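Local coordinates for protein membrane-anchored mycosin mycp1 (Mycobacterium thermoresistibile, PDB 4HVL) that acts as a subtilisin-like serine protease of the mycobacterial cell envelope, a component of the ESX-1 type VII secretion system, at residues L129-T134 against A170-Q175; R164-A169 against N201-V206. All blocks are in the same frame, centred on the assembly; numbering follows the deposited sequence.

Contact 1: residues L129-T134 against A170-Q175; sequences LSLRHT and ANLGAQ. With ZN (zinc ion), chain B.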
# COMPACT_ATOMS: atom_id res chain seq x y z
N LEU A 129 2.63 -5.77 11.92
CA LEU A 129 4.08 -5.97 11.78
C LEU A 129 4.61 -4.89 10.84
O LEU A 129 4.04 -4.69 9.75
CB LEU A 129 4.37 -7.34 11.20
CG LEU A 129 3.72 -8.48 11.97
CD1 LEU A 129 4.05 -9.81 11.32
CD2 LEU A 129 4.17 -8.47 13.43
N SER A 130 5.65 -4.17 11.28
CA SER A 130 6.22 -3.06 10.49
C SER A 130 7.54 -3.44 9.80
O SER A 130 8.53 -3.77 10.46
CB SER A 130 6.44 -1.82 11.37
OG SER A 130 7.04 -0.75 10.63
N LEU A 131 7.54 -3.37 8.48
CA LEU A 131 8.75 -3.58 7.68
C LEU A 131 9.07 -2.26 7.01
O LEU A 131 8.22 -1.70 6.28
CB LEU A 131 8.51 -4.62 6.60
CG LEU A 131 8.24 -6.06 7.02
CD1 LEU A 131 6.76 -6.27 7.38
CD2 LEU A 131 8.64 -7.00 5.90
N ARG A 132 10.26 -1.72 7.27
CA ARG A 132 10.68 -0.51 6.61
C ARG A 132 11.39 -0.89 5.31
O ARG A 132 12.44 -1.54 5.32
CB ARG A 132 11.55 0.39 7.49
CG ARG A 132 12.11 1.56 6.70
CD ARG A 132 12.56 2.72 7.55
NE ARG A 132 13.78 2.40 8.30
CZ ARG A 132 14.48 3.28 8.99
NH1 ARG A 132 14.12 4.54 9.03
NH2 ARG A 132 15.55 2.88 9.66
N HIS A 133 10.81 -0.47 4.20
CA HIS A 133 11.40 -0.66 2.88
C HIS A 133 11.87 0.66 2.23
O HIS A 133 12.78 0.63 1.40
CB HIS A 133 10.43 -1.40 1.96
CG HIS A 133 10.94 -1.52 0.56
ND1 HIS A 133 10.58 -0.64 -0.43
CD2 HIS A 133 11.89 -2.32 0.02
CE1 HIS A 133 11.24 -0.93 -1.54
NE2 HIS A 133 12.03 -1.95 -1.29
N THR A 134 11.27 1.80 2.60
CA THR A 134 11.61 3.11 2.01
C THR A 134 11.83 4.17 3.06
O THR A 134 11.18 4.13 4.10
CB THR A 134 10.48 3.60 1.06
OG1 THR A 134 10.52 2.85 -0.14
CG2 THR A 134 10.64 5.06 0.66
N ALA A 170 5.90 -12.67 4.60
CA ALA A 170 5.16 -13.94 4.55
C ALA A 170 5.65 -14.89 5.63
O ALA A 170 4.84 -15.51 6.34
CB ALA A 170 5.33 -14.57 3.18
N ASN A 171 6.98 -14.98 5.78
CA ASN A 171 7.59 -15.82 6.82
C ASN A 171 7.24 -15.42 8.26
O ASN A 171 7.25 -16.26 9.17
CB ASN A 171 9.11 -15.89 6.63
CG ASN A 171 9.51 -16.72 5.40
OD1 ASN A 171 8.68 -17.41 4.82
ND2 ASN A 171 10.79 -16.66 5.02
N LEU A 172 6.94 -14.13 8.46
CA LEU A 172 6.48 -13.61 9.76
C LEU A 172 5.09 -14.10 10.12
O LEU A 172 4.70 -14.00 11.27
CB LEU A 172 6.50 -12.08 9.76
CG LEU A 172 7.92 -11.48 9.75
CD1 LEU A 172 7.90 -9.99 9.46
CD2 LEU A 172 8.64 -11.77 11.07
N GLY A 173 4.34 -14.63 9.16
CA GLY A 173 3.02 -15.22 9.43
C GLY A 173 1.85 -14.25 9.26
O GLY A 173 0.77 -14.47 9.79
N ALA A 174 2.05 -13.16 8.54
CA ALA A 174 0.94 -12.19 8.34
C ALA A 174 -0.08 -12.74 7.34
O ALA A 174 0.29 -13.40 6.36
CB ALA A 174 1.50 -10.87 7.88
N GLN A 175 -1.37 -12.52 7.59
CA GLN A 175 -2.40 -13.05 6.71
C GLN A 175 -2.87 -12.01 5.70
O GLN A 175 -3.57 -12.35 4.74
CB GLN A 175 -3.59 -13.57 7.50
CG GLN A 175 -3.26 -14.70 8.45
CD GLN A 175 -2.95 -14.22 9.85
OE1 GLN A 175 -3.24 -13.10 10.22
NE2 GLN A 175 -2.31 -15.08 10.62
ZN ZN B . 9.35 1.11 -0.51
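L129 and L172 carry this contact, running alongside each other in opposite directions where the strand 127-132 faces the end of the helix 154-171. The touch is narrow: one methyl of L129, CD1, comes to 3.7 Å from CB of L172, at the root of that side chain. The same CD1 of L129 also comes near A174, whose CB is 4.4 Å away, so a single methyl meets both apolar residues that flank the glycine of the turn. L129 can do this because its CG lies anti to its own carbonyl carbon (chi1 -54°) and its CB already points at the turn. Two residues on, L131 leaves the strand on the same side and brings CD1 to within 4.4 Å of CD1 of L172, a looser touch at the far end of the leucine.

The turn presenting L172 and A174 is a Schellman motif: G173 has a positive phi of 94°, and its N bonds to O of A170 at 3.0 Å. Behind the leucines, A67 of strand 65-70 packs on both L131 and A174. Past the end of the strand, H133 ND1 and T134 OG1 both bind the same zinc ion, each at 2.1 Å, with E181 as a further ligand, while H133 NE2 bonds to the carbonyl of S158 in helix 154-171. Strand 127-132, second from the edge of the parallel sheet and followed by a helix whose capped end packs back on it, is part of the alpha/beta/alpha fold of subtilases.

Contact 2: residues R164-A169 against N201-V206; sequences RAIVHA and NYAVHV. With ZN (zinc ion), chain C; ZN (zinc ion), chain E.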
# COMPACT_ATOMS: atom_id res chain seq x y z
N ARG A 164 12.68 -9.39 -1.29
CA ARG A 164 13.04 -10.03 -0.03
C ARG A 164 12.08 -9.66 1.12
O ARG A 164 11.76 -10.49 1.99
CB ARG A 164 14.48 -9.69 0.37
CG ARG A 164 15.54 -10.29 -0.55
CD ARG A 164 16.97 -10.08 -0.04
NE ARG A 164 17.48 -8.74 -0.36
CZ ARG A 164 17.57 -7.71 0.48
NH1 ARG A 164 17.18 -7.79 1.74
NH2 ARG A 164 18.06 -6.55 0.03
N ALA A 165 11.64 -8.41 1.14
CA ALA A 165 10.73 -7.96 2.18
C ALA A 165 9.39 -8.70 2.11
O ALA A 165 8.76 -8.96 3.15
CB ALA A 165 10.50 -6.44 2.10
N ILE A 166 8.94 -9.04 0.91
CA ILE A 166 7.69 -9.77 0.74
C ILE A 166 7.88 -11.20 1.25
O ILE A 166 7.03 -11.71 1.99
CB ILE A 166 7.19 -9.73 -0.73
CG1 ILE A 166 6.79 -8.31 -1.12
CG2 ILE A 166 5.99 -10.63 -0.93
CD1 ILE A 166 6.75 -8.05 -2.62
N VAL A 167 9.02 -11.83 0.90
CA VAL A 167 9.34 -13.17 1.42
C VAL A 167 9.35 -13.14 2.96
O VAL A 167 8.67 -13.95 3.63
CB VAL A 167 10.69 -13.72 0.87
CG1 VAL A 167 11.12 -15.00 1.57
CG2 VAL A 167 10.57 -14.01 -0.63
N HIS A 168 10.12 -12.20 3.51
CA HIS A 168 10.22 -12.05 4.94
C HIS A 168 8.85 -11.78 5.61
O HIS A 168 8.51 -12.41 6.62
CB HIS A 168 11.24 -10.97 5.25
CG HIS A 168 11.39 -10.66 6.71
ND1 HIS A 168 12.06 -11.48 7.58
CD2 HIS A 168 11.00 -9.59 7.43
CE1 HIS A 168 12.07 -10.94 8.78
NE2 HIS A 168 11.43 -9.79 8.72
N ALA A 169 8.04 -10.89 5.03
CA ALA A 169 6.70 -10.60 5.56
C ALA A 169 5.87 -11.87 5.66
O ALA A 169 5.18 -12.10 6.66
CB ALA A 169 5.99 -9.56 4.70
N ASN A 201 4.00 -14.41 -5.45
CA ASN A 201 3.45 -15.76 -5.61
C ASN A 201 3.60 -16.62 -4.36
O ASN A 201 2.66 -17.32 -3.98
CB ASN A 201 4.10 -16.46 -6.80
CG ASN A 201 3.49 -17.83 -7.09
OD1 ASN A 201 2.33 -17.93 -7.44
ND2 ASN A 201 4.29 -18.87 -6.96
N TYR A 202 4.78 -16.59 -3.75
CA TYR A 202 5.08 -17.33 -2.52
C TYR A 202 4.17 -16.86 -1.37
O TYR A 202 3.57 -17.69 -0.68
CB TYR A 202 6.55 -17.11 -2.20
CG TYR A 202 7.16 -17.61 -0.90
CD1 TYR A 202 7.76 -18.85 -0.83
CD2 TYR A 202 7.20 -16.79 0.22
CE1 TYR A 202 8.36 -19.28 0.34
CE2 TYR A 202 7.79 -17.20 1.39
CZ TYR A 202 8.38 -18.44 1.44
OH TYR A 202 8.96 -18.84 2.61
N ALA A 203 4.04 -15.55 -1.20
CA ALA A 203 3.16 -15.01 -0.16
C ALA A 203 1.72 -15.48 -0.33
O ALA A 203 1.07 -15.90 0.63
CB ALA A 203 3.21 -13.49 -0.13
N VAL A 204 1.24 -15.44 -1.57
CA VAL A 204 -0.18 -15.70 -1.85
C VAL A 204 -0.49 -17.19 -1.95
O VAL A 204 -1.50 -17.63 -1.42
CB VAL A 204 -0.60 -14.98 -3.15
CG1 VAL A 204 -1.81 -15.61 -3.75
CG2 VAL A 204 -0.81 -13.50 -2.87
N HIS A 205 0.37 -17.95 -2.63
CA HIS A 205 0.08 -19.36 -2.89
C HIS A 205 0.73 -20.33 -1.90
O HIS A 205 0.23 -21.42 -1.72
CB HIS A 205 0.42 -19.74 -4.33
CG HIS A 205 -0.52 -19.15 -5.32
ND1 HIS A 205 -0.09 -18.50 -6.47
CD2 HIS A 205 -1.86 -19.03 -5.31
CE1 HIS A 205 -1.14 -18.04 -7.12
NE2 HIS A 205 -2.22 -18.35 -6.44
N VAL A 206 1.82 -19.92 -1.25
CA VAL A 206 2.53 -20.83 -0.33
C VAL A 206 2.25 -20.53 1.15
O VAL A 206 2.19 -21.45 1.97
CB VAL A 206 4.04 -20.82 -0.62
CG1 VAL A 206 4.78 -21.76 0.31
CG2 VAL A 206 4.28 -21.19 -2.08
ZN ZN C . 13.00 -13.39 7.38
ZN ZN E . -4.17 -17.73 -6.98
O HOH W 1 -5.68 -19.11 -6.08
O HOH W 2 -3.84 -17.37 -9.19
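Both V167 and Y202 set their first torsion so that the group in contact stands anti to the backbone N: CG1 in V167 (chi1 171°), the ring in Y202 (chi1 173°). This swings the tyrosine from helix 194-206 across the valine of helix 154-171, and the two side chains cross at about a right angle. CG1 of V167 meets the ring obliquely at CE2 of Y202, 4.0 Å away, and the carbonyl O of V167 lies at the same distance from that carbon. Nearer the sheet, the branch methyl CG2 of I166 rests against CB of A203 at 4.1 Å. That small alanine sits where the helices come nearest, with CA of V167 and CA of A203 6.6 Å apart.

The contact is made almost entirely by apolar side-chain atoms, yet the tyrosine is held at its far end as well, since OH of Y202 hydrogen-bonds to OD1 of N171 further along the first helix. Away from the interface each helix carries a zinc ligand. H168 ND1 binds one ion at 2.1 Å, together with D15, and H205 NE2 binds another at 2.1 Å, which also takes two waters. The ring of H205 is steadied by a bond from its ND1 to OD1 of N201, 2.7 Å long and nearly straight at 167°; the oxygen lies in the ring plane. I177 of strand 176-179 packs under A169 and A203, so this is a pair of neighbouring helices layered on one face of the parallel sheet, as in the alpha/beta sandwich of subtilases.

From the N terminus, the chain runs through strand 127-132 and enters helix 154-171; contact 1 closes this excursion by bringing residues 170-175 back to the strand. Contact 2 starts inside that loop, at 164-169, and closes only at 201-206, after strands 176-179 and 183-186. The two closures therefore cross, and helix 154-171 serves both: its end meets the strand, while its last turns meet helix 194-206. Their centres lie about 9 Å apart and they touch directly. CD2 of L131 packs on A165, H168 and A169, joining the strand of contact 1 to the first helix of contact 2. Together they tie strand 127-132 to helix 154-171, and that helix to its neighbour 194-206 in the same layer.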